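Local coordinates for protein broad specificity aminotransferase (Leishmania mexicana, PDB 4WB0) that probably transfers amino groups between L-aspartate and 2-oxoglutarate with the help of pyridoxal 5'-phosphate, as aminotransferases of its family do, at residues R62-L67 with A304-L309; V105-L110 with D283-M288; F187-C192 with V220-A225; M360-G365 with A387-L392. All coordinates share one frame; numbering follows the deposited sequence. Where two conformers were deposited one is given.

Contacts 2 and 3 both reach the seven-stranded mixed sheet. Contact 2 packs helix 278-293 on its edge strand 104-110, and contact 3 pairs the inner strands 186-190 and 219-224. Their centres lie about 18 Å apart. Contact 1 joins helices 59-69 and 302-312. Its centre is about 24 Å from that of contact 2, and the two touch where A304 packs on Q108. Along the chain, contact 3 is nested inside contact 2, which is nested inside contact 1. Contact 4 follows in series as a separate two-stranded sheet, about 8 Å from contact 3 at the nearest atoms. Contacts 1 to 3 thus bring distant parts of the chain together, and contact 4 lies nearer the C-terminus.

Contact 1. Residues R62-L67 with A304-L309; sequences RKAEQL and ARLAHL
L306 reaches from helix 302-312 over to A64 and E65 of helix 59-69. Its CB leaves the helix alongside the contact and is not itself in touch with 62-67. The first torsion (chi1 -70°) sets CG anti to the carbonyl carbon, and this swings the branch point to the other helix. There the two methyls part. CD2 lies 3.7 Å from A64 CB and 3.6 Å from the backbone N of E65, so it rests on the helix surface itself. CD1 goes to the side chain of E65, 3.5 Å from E65 OE1.

E65 starts away from this helix. Its chain bends at chi2 (-84°), which brings the carboxylate back over L306. OE1 is hydrogen-bonded to H302 NE2 and to Y75 OH of the other subunit. A buried acid is thus held by polar partners while its flank lies on leucine methyls.

The short axes of the two helices pass 9.4 Å apart, with 110° between their directions. This is helix-helix packing beside the dimer interface of the aminotransferase, where E65 and R62 also lie against L69 of the other subunit. Small A64 sits where the backbones come closest, its CA 5.9 Å from the CA of L306.

L309 fills the adjoining position, one turn on. It points at the other helix, and its CD2 lies 3.6 Å from L67 CB and 4.0 Å from A64 CB. The side chains of L67 and L309 cross at about a right angle. L316 of helix 314-344 touches both of these leucines.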
loop_
_atom_site.group_PDB
_atom_site.type_symbol
_atom_site.label_atom_id
_atom_site.label_comp_id
_atom_site.label_asym_id
_atom_site.label_seq_id
_atom_site.Cartn_x
_atom_site.Cartn_y
_atom_site.Cartn_z
ATOM N N ARG B 62 17.875 2.852 -14.247
ATOM C CA ARG B 62 19.076 2.102 -13.880
ATOM C C ARG B 62 20.176 3.042 -13.354
ATOM O O ARG B 62 20.870 2.729 -12.380
ATOM C CB ARG B 62 19.610 1.273 -15.079
ATOM C CG ARG B 62 18.658 0.190 -15.631
ATOM C CD ARG B 62 18.080 -0.676 -14.494
ATOM N NE ARG B 62 19.105 -1.409 -13.747
ATOM C CZ ARG B 62 18.866 -2.138 -12.647
ATOM N NH1 ARG B 62 17.635 -2.234 -12.146
ATOM N NH2 ARG B 62 19.858 -2.793 -12.052
ATOM N N LYS B 63 20.340 4.200 -13.995
ATOM C CA LYS B 63 21.235 5.255 -13.504
ATOM C C LYS B 63 20.865 5.737 -12.091
ATOM O O LYS B 63 21.725 5.835 -11.187
ATOM C CB LYS B 63 21.215 6.446 -14.475
ATOM C CG LYS B 63 21.828 6.169 -15.813
ATOM C CD LYS B 63 22.048 7.486 -16.563
ATOM C CE LYS B 63 23.052 7.330 -17.643
ATOM N NZ LYS B 63 23.305 8.663 -18.278
ATOM N N ALA B 64 19.581 6.046 -11.899
ATOM C CA ALA B 64 19.117 6.538 -10.612
ATOM C C ALA B 64 19.325 5.478 -9.513
ATOM O O ALA B 64 19.598 5.833 -8.400
ATOM C CB ALA B 64 17.608 6.973 -10.696
ATOM N N GLU B 65 19.174 4.182 -9.829
ATOM C CA GLU B 65 19.371 3.133 -8.820
ATOM C C GLU B 65 20.763 3.215 -8.222
ATOM O O GLU B 65 20.949 3.070 -7.004
ATOM C CB GLU B 65 19.197 1.687 -9.391
ATOM C CG GLU B 65 17.764 1.289 -9.679
ATOM C CD GLU B 65 17.024 0.768 -8.435
ATOM O OE1 GLU B 65 15.855 0.348 -8.605
ATOM O OE2 GLU B 65 17.580 0.788 -7.296
ATOM N N GLN B 66 21.748 3.327 -9.088
ATOM C CA GLN B 66 23.150 3.423 -8.667
ATOM C C GLN B 66 23.447 4.698 -7.881
ATOM O O GLN B 66 24.196 4.648 -6.908
ATOM C CB GLN B 66 24.059 3.377 -9.877
ATOM C CG GLN B 66 25.535 3.413 -9.549
ATOM C CD GLN B 66 25.906 2.221 -8.701
ATOM O OE1 GLN B 66 25.760 1.078 -9.124
ATOM N NE2 GLN B 66 26.327 2.476 -7.485
ATOM N N LEU B 67 22.939 5.839 -8.373
ATOM C CA LEU B 67 23.042 7.133 -7.660
ATOM C C LEU B 67 22.454 7.062 -6.231
ATOM O O LEU B 67 23.070 7.559 -5.268
ATOM C CB LEU B 67 22.368 8.252 -8.454
ATOM C CG LEU B 67 23.111 8.544 -9.754
ATOM C CD1 LEU B 67 22.199 9.455 -10.620
ATOM C CD2 LEU B 67 24.488 9.170 -9.475
ATOM N N ALA B 304 9.593 6.332 -4.799
ATOM C CA ALA B 304 9.538 7.769 -4.650
ATOM C C ALA B 304 10.923 8.376 -4.777
ATOM O O ALA B 304 11.065 9.459 -5.370
ATOM C CB ALA B 304 8.944 8.127 -3.308
ATOM N N ARG B 305 11.945 7.713 -4.224
ATOM C CA ARG B 305 13.298 8.265 -4.284
ATOM C C ARG B 305 13.844 8.198 -5.729
ATOM O O ARG B 305 14.477 9.130 -6.180
ATOM C CB ARG B 305 14.235 7.541 -3.316
ATOM C CG ARG B 305 13.934 7.778 -1.835
ATOM C CD ARG B 305 14.956 7.085 -0.955
ATOM N NE ARG B 305 14.627 7.167 0.466
ATOM C CZ ARG B 305 14.736 8.275 1.187
ATOM N NH1 ARG B 305 15.182 9.395 0.625
ATOM N NH2 ARG B 305 14.416 8.273 2.469
ATOM N N LEU B 306 13.598 7.083 -6.439
ATOM C CA LEU B 306 13.898 7.010 -7.875
ATOM C C LEU B 306 13.194 8.127 -8.690
ATOM O O LEU B 306 13.863 8.887 -9.425
ATOM C CB LEU B 306 13.525 5.665 -8.453
ATOM C CG LEU B 306 14.357 4.423 -8.058
ATOM C CD1 LEU B 306 13.637 3.079 -8.571
ATOM C CD2 LEU B 306 15.812 4.542 -8.590
ATOM N N ALA B 307 11.878 8.267 -8.564
ATOM C CA ALA B 307 11.182 9.276 -9.360
ATOM C C ALA B 307 11.606 10.700 -9.001
ATOM O O ALA B 307 11.785 11.542 -9.905
ATOM C CB ALA B 307 9.696 9.091 -9.232
ATOM N N HIS B 308 11.847 10.974 -7.712
ATOM C CA HIS B 308 12.297 12.303 -7.331
ATOM C C HIS B 308 13.635 12.672 -7.952
ATOM O O HIS B 308 13.816 13.799 -8.407
ATOM C CB HIS B 308 12.433 12.438 -5.797
ATOM C CG HIS B 308 13.203 13.643 -5.386
ATOM N ND1 HIS B 308 14.480 13.560 -4.860
ATOM C CD2 HIS B 308 12.886 14.963 -5.410
ATOM C CE1 HIS B 308 14.932 14.779 -4.618
ATOM N NE2 HIS B 308 13.981 15.648 -4.933
ATOM N N LEU B 309 14.574 11.725 -7.931
ATOM C CA LEU B 309 15.933 11.980 -8.465
ATOM C C LEU B 309 15.851 12.253 -10.001
ATOM O O LEU B 309 16.462 13.173 -10.533
ATOM C CB LEU B 309 16.842 10.778 -8.126
ATOM C CG LEU B 309 18.299 10.847 -8.527
ATOM C CD1 LEU B 309 18.955 12.133 -7.979
ATOM C CD2 LEU B 309 19.023 9.583 -7.994
#

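Contact 2. Residues V105-L110 with D283-M288; sequences VAVQTL and DVKSVM
M288 lies across V105 and V107, with its sulfur as the touching atom. Both valines sit on one face of strand 104-110 and point at helix 278-293. The methionine is directed back at them. Its CG is anti to the carbonyl carbon (chi1 -68°), and the chain runs extended from there, so SD reaches the strand at an oblique angle. SD is 3.8 Å from V107 CG1 and 4.1 Å from V107 CG2. It is also 4.1 Å from V105 CG1, so three methyls surround one side of the sulfur.

V105 turns the same CG1 to the helix. This methyl meets K285 CB at 4.0 Å, and V284 CG1 lies farther off at 4.4 Å. It therefore fills the angle between three helix side chains.

K285 takes another course. CG stands opposite its own backbone N, and the chain bends at chi2 (84°). The long side chain then reaches obliquely over the strand, toward A106 O. K285 NZ ends 3.8 Å from A106 O, a loose polar approach and not a hydrogen bond.

The helix also meets the other subunit: V284 packs on W15 there, and S286 OG is hydrogen-bonded to R21 N of that subunit. Within the helix, S286 OG also donates to D283 O at 2.8 Å.

The short axes of strand and helix run only 20° apart. A helix lying nearly along the strand it covers is the familiar alpha/beta layer packing. Here helix 278-293 lines the edge strand of the mixed sheet that forms the core of this aminotransferase family.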
loop_
_atom_site.group_PDB
_atom_site.type_symbol
_atom_site.label_atom_id
_atom_site.label_comp_id
_atom_site.label_asym_id
_atom_site.label_seq_id
_atom_site.Cartn_x
_atom_site.Cartn_y
_atom_site.Cartn_z
ATOM N N VAL B 105 -3.137 20.655 -1.854
ATOM C CA VAL B 105 -2.794 19.626 -0.877
ATOM C C VAL B 105 -2.463 18.353 -1.641
ATOM O O VAL B 105 -3.223 17.946 -2.545
ATOM C CB VAL B 105 -3.953 19.368 0.126
ATOM C CG1 VAL B 105 -3.528 18.376 1.216
ATOM C CG2 VAL B 105 -4.349 20.600 0.753
ATOM N N ALA B 106 -1.356 17.699 -1.281
ATOM C CA ALA B 106 -0.950 16.499 -1.975
ATOM C C ALA B 106 -0.211 15.497 -1.055
ATOM O O ALA B 106 0.537 15.899 -0.134
ATOM C CB ALA B 106 -0.062 16.839 -3.191
ATOM N N VAL B 107 -0.445 14.218 -1.306
ATOM C CA VAL B 107 0.308 13.153 -0.634
ATOM C C VAL B 107 0.840 12.131 -1.610
ATOM O O VAL B 107 0.359 11.999 -2.738
ATOM C CB VAL B 107 -0.546 12.398 0.441
ATOM C CG1 VAL B 107 -1.053 13.347 1.489
ATOM C CG2 VAL B 107 -1.696 11.725 -0.209
ATOM N N GLN B 108 1.822 11.357 -1.138
ATOM C CA GLN B 108 2.333 10.246 -1.881
ATOM C C GLN B 108 1.321 9.099 -1.741
ATOM O O GLN B 108 0.716 8.954 -0.692
ATOM C CB GLN B 108 3.717 9.857 -1.324
ATOM C CG GLN B 108 4.351 8.629 -2.026
ATOM C CD GLN B 108 5.712 8.310 -1.435
ATOM O OE1 GLN B 108 6.374 9.187 -0.870
ATOM N NE2 GLN B 108 6.114 7.073 -1.536
ATOM N N THR B 109 1.191 8.269 -2.759
ATOM C CA THR B 109 0.284 7.147 -2.719
ATOM C C THR B 109 0.931 5.929 -3.360
ATOM O O THR B 109 1.968 6.025 -4.027
ATOM C CB THR B 109 -1.023 7.459 -3.462
ATOM O OG1 THR B 109 -0.680 7.865 -4.807
ATOM C CG2 THR B 109 -1.762 8.601 -2.753
ATOM N N LEU B 110 0.273 4.779 -3.186
ATOM C CA LEU B 110 0.691 3.541 -3.813
ATOM C C LEU B 110 0.258 3.587 -5.258
ATOM O O LEU B 110 -0.658 2.898 -5.673
ATOM C CB LEU B 110 0.104 2.356 -3.095
ATOM C CG LEU B 110 0.440 2.276 -1.620
ATOM C CD1 LEU B 110 -0.340 1.112 -0.973
ATOM C CD2 LEU B 110 1.872 2.043 -1.463
ATOM N N ASP B 283 -7.105 20.687 7.051
ATOM C CA ASP B 283 -8.152 19.723 7.379
ATOM C C ASP B 283 -8.208 18.597 6.369
ATOM O O ASP B 283 -8.278 17.404 6.727
ATOM C CB ASP B 283 -9.504 20.403 7.458
ATOM C CG ASP B 283 -9.613 21.334 8.656
ATOM O OD1 ASP B 283 -8.777 21.213 9.578
ATOM O OD2 ASP B 283 -10.527 22.184 8.671
ATOM N N VAL B 284 -8.156 18.944 5.091
ATOM C CA VAL B 284 -8.141 17.889 4.078
ATOM C C VAL B 284 -6.951 16.979 4.305
ATOM O O VAL B 284 -7.081 15.743 4.246
ATOM C CB VAL B 284 -8.131 18.481 2.658
ATOM C CG1 VAL B 284 -7.818 17.399 1.634
ATOM C CG2 VAL B 284 -9.493 19.156 2.386
ATOM N N LYS B 285 -5.805 17.582 4.612
ATOM C CA LYS B 285 -4.591 16.821 4.834
ATOM C C LYS B 285 -4.838 15.837 5.972
ATOM O O LYS B 285 -4.415 14.682 5.916
ATOM C CB LYS B 285 -3.430 17.750 5.164
ATOM C CG LYS B 285 -2.151 17.056 5.565
ATOM C CD LYS B 285 -1.352 16.646 4.410
ATOM C CE LYS B 285 0.099 16.449 4.828
ATOM N NZ LYS B 285 0.904 16.531 3.611
ATOM N N SER B 286 -5.521 16.294 7.016
ATOM C CA SER B 286 -5.610 15.470 8.198
ATOM C C SER B 286 -6.479 14.251 7.907
ATOM O O SER B 286 -6.250 13.208 8.484
ATOM C CB SER B 286 -6.168 16.250 9.380
ATOM O OG SER B 286 -7.549 16.519 9.236
ATOM N N VAL B 287 -7.476 14.402 7.021
ATOM C CA VAL B 287 -8.310 13.266 6.618
ATOM C C VAL B 287 -7.489 12.304 5.740
ATOM O O VAL B 287 -7.520 11.073 5.977
ATOM C CB VAL B 287 -9.623 13.756 5.911
ATOM C CG1 VAL B 287 -10.411 12.563 5.333
ATOM C CG2 VAL B 287 -10.468 14.568 6.851
ATOM N N MET B 288 -6.733 12.822 4.748
ATOM C CA MET B 288 -5.900 11.976 3.940
ATOM C C MET B 288 -4.953 11.136 4.837
ATOM O O MET B 288 -4.846 9.941 4.667
ATOM C CB MET B 288 -5.063 12.784 2.963
ATOM C CG MET B 288 -5.837 13.487 1.829
ATOM S SD MET B 288 -4.601 14.457 0.866
ATOM C CE MET B 288 -5.607 15.008 -0.519
#

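Contact 3. Residues F187-C192 with V220-A225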
loop_
_atom_site.group_PDB
_atom_site.type_symbol
_atom_site.label_atom_id
_atom_site.label_comp_id
_atom_site.label_asym_id
_atom_site.label_seq_id
_atom_site.Cartn_x
_atom_site.Cartn_y
_atom_site.Cartn_z
ATOM N N PHE B 187 -17.425 13.172 -11.260
ATOM C CA PHE B 187 -17.053 12.671 -12.558
ATOM C C PHE B 187 -15.592 12.244 -12.548
ATOM O O PHE B 187 -14.730 13.068 -12.308
ATOM C CB PHE B 187 -17.268 13.733 -13.623
ATOM C CG PHE B 187 -18.718 13.812 -14.099
ATOM C CD1 PHE B 187 -19.690 14.404 -13.314
ATOM C CD2 PHE B 187 -19.090 13.257 -15.313
ATOM C CE1 PHE B 187 -21.004 14.439 -13.733
ATOM C CE2 PHE B 187 -20.383 13.282 -15.736
ATOM C CZ PHE B 187 -21.344 13.860 -14.942
ATOM N N LEU B 188 -15.340 10.964 -12.823
ATOM C CA LEU B 188 -13.972 10.405 -12.927
ATOM C C LEU B 188 -13.591 10.499 -14.398
ATOM O O LEU B 188 -14.161 9.805 -15.245
ATOM C CB LEU B 188 -13.951 8.976 -12.410
ATOM C CG LEU B 188 -12.643 8.175 -12.256
ATOM C CD1 LEU B 188 -11.556 9.023 -11.671
ATOM C CD2 LEU B 188 -12.931 6.908 -11.412
ATOM N N LEU B 189 -12.701 11.428 -14.710
ATOM C CA LEU B 189 -12.276 11.701 -16.077
ATOM C C LEU B 189 -10.876 11.178 -16.293
ATOM O O LEU B 189 -10.049 11.283 -15.406
ATOM C CB LEU B 189 -12.258 13.209 -16.366
ATOM C CG LEU B 189 -13.576 13.944 -16.111
ATOM C CD1 LEU B 189 -13.466 15.465 -16.416
ATOM C CD2 LEU B 189 -14.765 13.262 -16.935
ATOM N N HIS B 190 -10.625 10.601 -17.456
ATOM C CA HIS B 190 -9.268 10.201 -17.840
ATOM C C HIS B 190 -8.536 11.445 -18.351
ATOM O O HIS B 190 -8.939 12.044 -19.330
ATOM C CB HIS B 190 -9.301 9.146 -18.922
ATOM C CG HIS B 190 -9.905 7.854 -18.484
ATOM N ND1 HIS B 190 -9.211 6.667 -18.526
ATOM C CD2 HIS B 190 -11.156 7.549 -18.053
ATOM C CE1 HIS B 190 -9.991 5.693 -18.094
ATOM N NE2 HIS B 190 -11.179 6.198 -17.809
ATOM N N GLN B 191 -7.437 11.798 -17.719
ATOM C CA GLN B 191 -6.756 13.045 -18.047
ATOM C C GLN B 191 -6.198 13.059 -19.474
ATOM O O GLN B 191 -6.221 14.077 -20.135
ATOM C CB GLN B 191 -5.655 13.277 -16.982
ATOM C CG GLN B 191 -5.249 14.727 -16.742
ATOM C CD GLN B 191 -4.196 15.184 -17.681
ATOM O OE1 GLN B 191 -4.258 16.299 -18.206
ATOM N NE2 GLN B 191 -3.176 14.338 -17.892
ATOM N N CYS B 192 -5.596 11.953 -19.910
ATOM C CA CYS B 192 -5.193 11.766 -21.314
ATOM C C CYS B 192 -5.037 10.256 -21.591
ATOM O O CYS B 192 -4.948 9.487 -20.662
ATOM C CB CYS B 192 -3.889 12.487 -21.648
ATOM S SG CYS B 192 -2.404 11.727 -20.920
ATOM N N VAL B 220 -14.580 17.255 -10.078
ATOM C CA VAL B 220 -13.775 16.623 -11.094
ATOM C C VAL B 220 -12.710 15.762 -10.393
ATOM O O VAL B 220 -11.939 16.266 -9.571
ATOM C CB VAL B 220 -13.086 17.659 -12.047
ATOM C CG1 VAL B 220 -12.038 16.972 -12.911
ATOM C CG2 VAL B 220 -14.142 18.390 -12.942
ATOM N N PHE B 221 -12.668 14.484 -10.753
ATOM C CA PHE B 221 -11.625 13.558 -10.276
ATOM C C PHE B 221 -10.882 13.056 -11.507
ATOM O O PHE B 221 -11.487 12.336 -12.311
ATOM C CB PHE B 221 -12.227 12.369 -9.505
ATOM C CG PHE B 221 -11.215 11.563 -8.715
ATOM C CD1 PHE B 221 -9.855 11.860 -8.767
ATOM C CD2 PHE B 221 -11.622 10.508 -7.905
ATOM C CE1 PHE B 221 -8.907 11.094 -8.053
ATOM C CE2 PHE B 221 -10.688 9.774 -7.178
ATOM C CZ PHE B 221 -9.332 10.092 -7.253
ATOM N N PHE B 222 -9.640 13.499 -11.721
ATOM C CA PHE B 222 -8.845 13.081 -12.884
ATOM C C PHE B 222 -8.069 11.831 -12.524
ATOM O O PHE B 222 -7.413 11.777 -11.467
ATOM C CB PHE B 222 -7.809 14.145 -13.340
ATOM C CG PHE B 222 -8.311 15.120 -14.382
ATOM C CD1 PHE B 222 -8.855 14.678 -15.577
ATOM C CD2 PHE B 222 -8.214 16.481 -14.149
ATOM C CE1 PHE B 222 -9.305 15.587 -16.517
ATOM C CE2 PHE B 222 -8.631 17.401 -15.090
ATOM C CZ PHE B 222 -9.191 16.958 -16.270
ATOM N N ASP B 223 -8.129 10.826 -13.405
ATOM C CA ASP B 223 -7.186 9.700 -13.384
ATOM C C ASP B 223 -6.071 10.026 -14.371
ATOM O O ASP B 223 -6.327 10.075 -15.594
ATOM C CB ASP B 223 -7.877 8.389 -13.788
ATOM C CG ASP B 223 -6.955 7.133 -13.647
ATOM O OD1 ASP B 223 -5.738 7.291 -13.423
ATOM O OD2 ASP B 223 -7.478 5.981 -13.754
ATOM N N SER B 224 -4.858 10.253 -13.867
ATOM C CA SER B 224 -3.729 10.652 -14.710
ATOM C C SER B 224 -2.561 9.641 -14.675
ATOM O O SER B 224 -1.579 9.766 -13.921
ATOM C CB SER B 224 -3.224 12.049 -14.304
ATOM O OG SER B 224 -2.301 12.539 -15.270
ATOM N N ALA B 225 -2.697 8.609 -15.491
ATOM C CA ALA B 225 -1.762 7.498 -15.450
ATOM C C ALA B 225 -0.716 7.564 -16.545
ATOM O O ALA B 225 0.221 6.815 -16.482
ATOM C CB ALA B 225 -2.510 6.193 -15.547
#
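Strands 186-190 and 219-224 are parallel neighbours in the mixed sheet, joined through helix 203-216 as a beta-alpha-beta crossover. Their backbones are tied by alternating hydrogen bonds. F221 N donates to F187 O, and L189 N to F221 O at 2.8 Å. D223 N donates to L189 O, and Q191 N to D223 O at 3.0 Å, nearly straight.

Apolar contacts occur on both faces. L188, F221, H190 and D223 share one face. L188 CG lies opposite its backbone N (chi1 -174°), which puts CD1 over a face of the F221 ring, 3.9 Å from F221 CG. On the other face, L189 CB packs on F222 CD1 at 3.8 Å, and L189 CD1 meets V220 CG1.

Each face of the F222 ring has a carbon offset toward its rim: V220 CG1 on one, and on the other Q191 CG, a CH-pi contact 4.0 Å from the centroid.

Polar side chains gather at the C-terminal ends. D223 OD2 is bonded to H144 NE2, and H190 NE2 to T140 OG1. A cacodylate ion, probably from the crystallisation liquor, lies about 6 Å from the D223 side chain; in this family the cofactor generally binds at these C-terminal strand ends. Q191 OE1 is hydrogen-bonded to A241 N, and NE2 to D237 O. NE2 also donates to S224 OG at 3.3 Å, a bent bond, the hydroxyl 32° out of the amide plane.

Contact 4. Residues M360-G365 with A387-L392; sequences MFSFLG and ANIAGL
Strands 361-363 and 386-388 run antiparallel, with S362 and A387 as the hydrogen-bonded pair and F361 and N388 as the non-hydrogen-bonded one. S362 N donates to A387 O at 3.2 Å, and A387 N returns a bond to S362 O at 3.0 Å. A third bond, I389 N to M360 O at 2.8 Å, carries the pairing into the 3-10 turn at 389-391.

The side chains fall on two sides. S362 CB meets I389 CD1 at 3.8 Å. Next to them, L364 CD1 packs on A387 CB at 3.9 Å. The S362 hydroxyl itself is hydrogen-bonded to Q357 OE1.

On the other side F361 leans to N388. With CG anti to the carbonyl carbon (chi1 -63°), the ring presents its edge to A387 O, and F361 CE1 lies 4.1 Å from N388 CB. M360 CB lies over one face of this ring. Farther along, M360 CG touches A390 CB at 4.0 Å. The amide oxygen of N388 appears to accept from A390 N as an Asx turn, but its modelled place is less sure. N388 ND2 is bonded to A47 O.

This two-stranded pairing is consistent with the smaller C-terminal domain of the aminotransferase fold. It sits on helix 314-344, whose M334 and R335 touch I389 and whose I331 touches A390. I404 of helix 394-409 packs against L364. Backbone bonds from N388 to L43 and from A390 to R49 join it to the chain that follows strand 41-42.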
loop_
_atom_site.group_PDB
_atom_site.type_symbol
_atom_site.label_atom_id
_atom_site.label_comp_id
_atom_site.label_asym_id
_atom_site.label_seq_id
_atom_site.Cartn_x
_atom_site.Cartn_y
_atom_site.Cartn_z
ATOM N N MET B 360 -1.195 3.539 -25.071
ATOM C CA MET B 360 -0.931 2.100 -25.189
ATOM C C MET B 360 -2.018 1.281 -25.773
ATOM O O MET B 360 -1.770 0.239 -26.341
ATOM C CB MET B 360 -0.728 1.467 -23.842
ATOM C CG MET B 360 0.535 1.657 -23.311
ATOM S SD MET B 360 0.528 0.682 -21.803
ATOM C CE MET B 360 1.132 -0.841 -22.402
ATOM N N PHE B 361 -3.239 1.704 -25.493
ATOM C CA PHE B 361 -4.408 0.912 -25.817
ATOM C C PHE B 361 -5.192 1.389 -27.003
ATOM O O PHE B 361 -5.375 2.583 -27.244
ATOM C CB PHE B 361 -5.299 0.860 -24.598
ATOM C CG PHE B 361 -4.648 0.175 -23.444
ATOM C CD1 PHE B 361 -4.324 -1.174 -23.524
ATOM C CD2 PHE B 361 -4.348 0.875 -22.292
ATOM C CE1 PHE B 361 -3.718 -1.806 -22.461
ATOM C CE2 PHE B 361 -3.757 0.261 -21.224
ATOM C CZ PHE B 361 -3.440 -1.085 -21.299
ATOM N N SER B 362 -5.688 0.399 -27.728
ATOM C CA SER B 362 -6.491 0.624 -28.901
ATOM C C SER B 362 -7.715 -0.263 -28.835
ATOM O O SER B 362 -7.598 -1.469 -28.585
ATOM C CB SER B 362 -5.702 0.311 -30.165
ATOM O OG SER B 362 -6.577 0.271 -31.275
ATOM N N PHE B 363 -8.880 0.341 -29.029
ATOM C CA PHE B 363 -10.075 -0.401 -29.356
ATOM C C PHE B 363 -10.019 -0.665 -30.874
ATOM O O PHE B 363 -10.163 0.262 -31.674
ATOM C CB PHE B 363 -11.325 0.392 -28.954
ATOM C CG PHE B 363 -12.091 -0.213 -27.819
ATOM C CD1 PHE B 363 -11.444 -0.765 -26.742
ATOM C CD2 PHE B 363 -13.476 -0.199 -27.834
ATOM C CE1 PHE B 363 -12.160 -1.347 -25.699
ATOM C CE2 PHE B 363 -14.197 -0.767 -26.801
ATOM C CZ PHE B 363 -13.534 -1.339 -25.726
ATOM N N LEU B 364 -9.745 -1.908 -31.260
ATOM C CA LEU B 364 -9.563 -2.225 -32.664
ATOM C C LEU B 364 -10.857 -2.153 -33.506
ATOM O O LEU B 364 -10.781 -2.041 -34.727
ATOM C CB LEU B 364 -8.942 -3.609 -32.800
ATOM C CG LEU B 364 -7.492 -3.655 -32.326
ATOM C CD1 LEU B 364 -7.044 -5.074 -32.365
ATOM C CD2 LEU B 364 -6.552 -2.745 -33.137
ATOM N N GLY B 365 -12.017 -2.204 -32.854
ATOM C CA GLY B 365 -13.298 -2.105 -33.526
ATOM C C GLY B 365 -13.788 -3.439 -34.056
ATOM O O GLY B 365 -14.514 -3.474 -35.037
ATOM N N ALA B 387 -6.371 -4.022 -27.493
ATOM C CA ALA B 387 -5.010 -4.527 -27.721
ATOM C C ALA B 387 -4.020 -3.559 -27.109
ATOM O O ALA B 387 -4.255 -2.375 -27.148
ATOM C CB ALA B 387 -4.769 -4.659 -29.201
ATOM N N ASN B 388 -2.959 -4.070 -26.501
ATOM C CA ASN B 388 -1.822 -3.260 -26.097
ATOM C C ASN B 388 -0.864 -3.105 -27.262
ATOM O O ASN B 388 -0.059 -3.986 -27.576
ATOM C CB ASN B 388 -1.114 -3.885 -24.906
ATOM C CG ASN B 388 0.190 -3.175 -24.571
ATOM O OD1 ASN B 388 0.364 -2.012 -24.892
ATOM N ND2 ASN B 388 1.130 -3.908 -23.997
ATOM N N ILE B 389 -0.995 -1.971 -27.934
ATOM C CA ILE B 389 -0.140 -1.641 -29.056
ATOM C C ILE B 389 1.307 -1.683 -28.624
ATOM O O ILE B 389 2.177 -2.094 -29.378
ATOM C CB ILE B 389 -0.470 -0.250 -29.627
ATOM C CG1 ILE B 389 -1.951 -0.153 -30.023
ATOM C CG2 ILE B 389 0.380 0.043 -30.840
ATOM C CD1 ILE B 389 -2.344 -1.161 -31.081
ATOM N N ALA B 390 1.553 -1.336 -27.367
ATOM C CA ALA B 390 2.934 -1.203 -26.908
ATOM C C ALA B 390 3.611 -2.535 -26.638
ATOM O O ALA B 390 4.789 -2.574 -26.333
ATOM C CB ALA B 390 2.997 -0.345 -25.704
ATOM N N GLY B 391 2.864 -3.626 -26.753
ATOM C CA GLY B 391 3.483 -4.938 -26.728
ATOM C C GLY B 391 3.827 -5.506 -28.106
ATOM O O GLY B 391 4.333 -6.639 -28.189
ATOM N N LEU B 392 3.573 -4.744 -29.185
ATOM C CA LEU B 392 3.871 -5.206 -30.535
ATOM C C LEU B 392 5.343 -5.028 -30.898
ATOM O O LEU B 392 6.003 -4.141 -30.387
ATOM C CB LEU B 392 3.002 -4.443 -31.559
ATOM C CG LEU B 392 1.504 -4.779 -31.545
ATOM C CD1 LEU B 392 0.650 -3.755 -32.311
ATOM C CD2 LEU B 392 1.265 -6.196 -32.104
#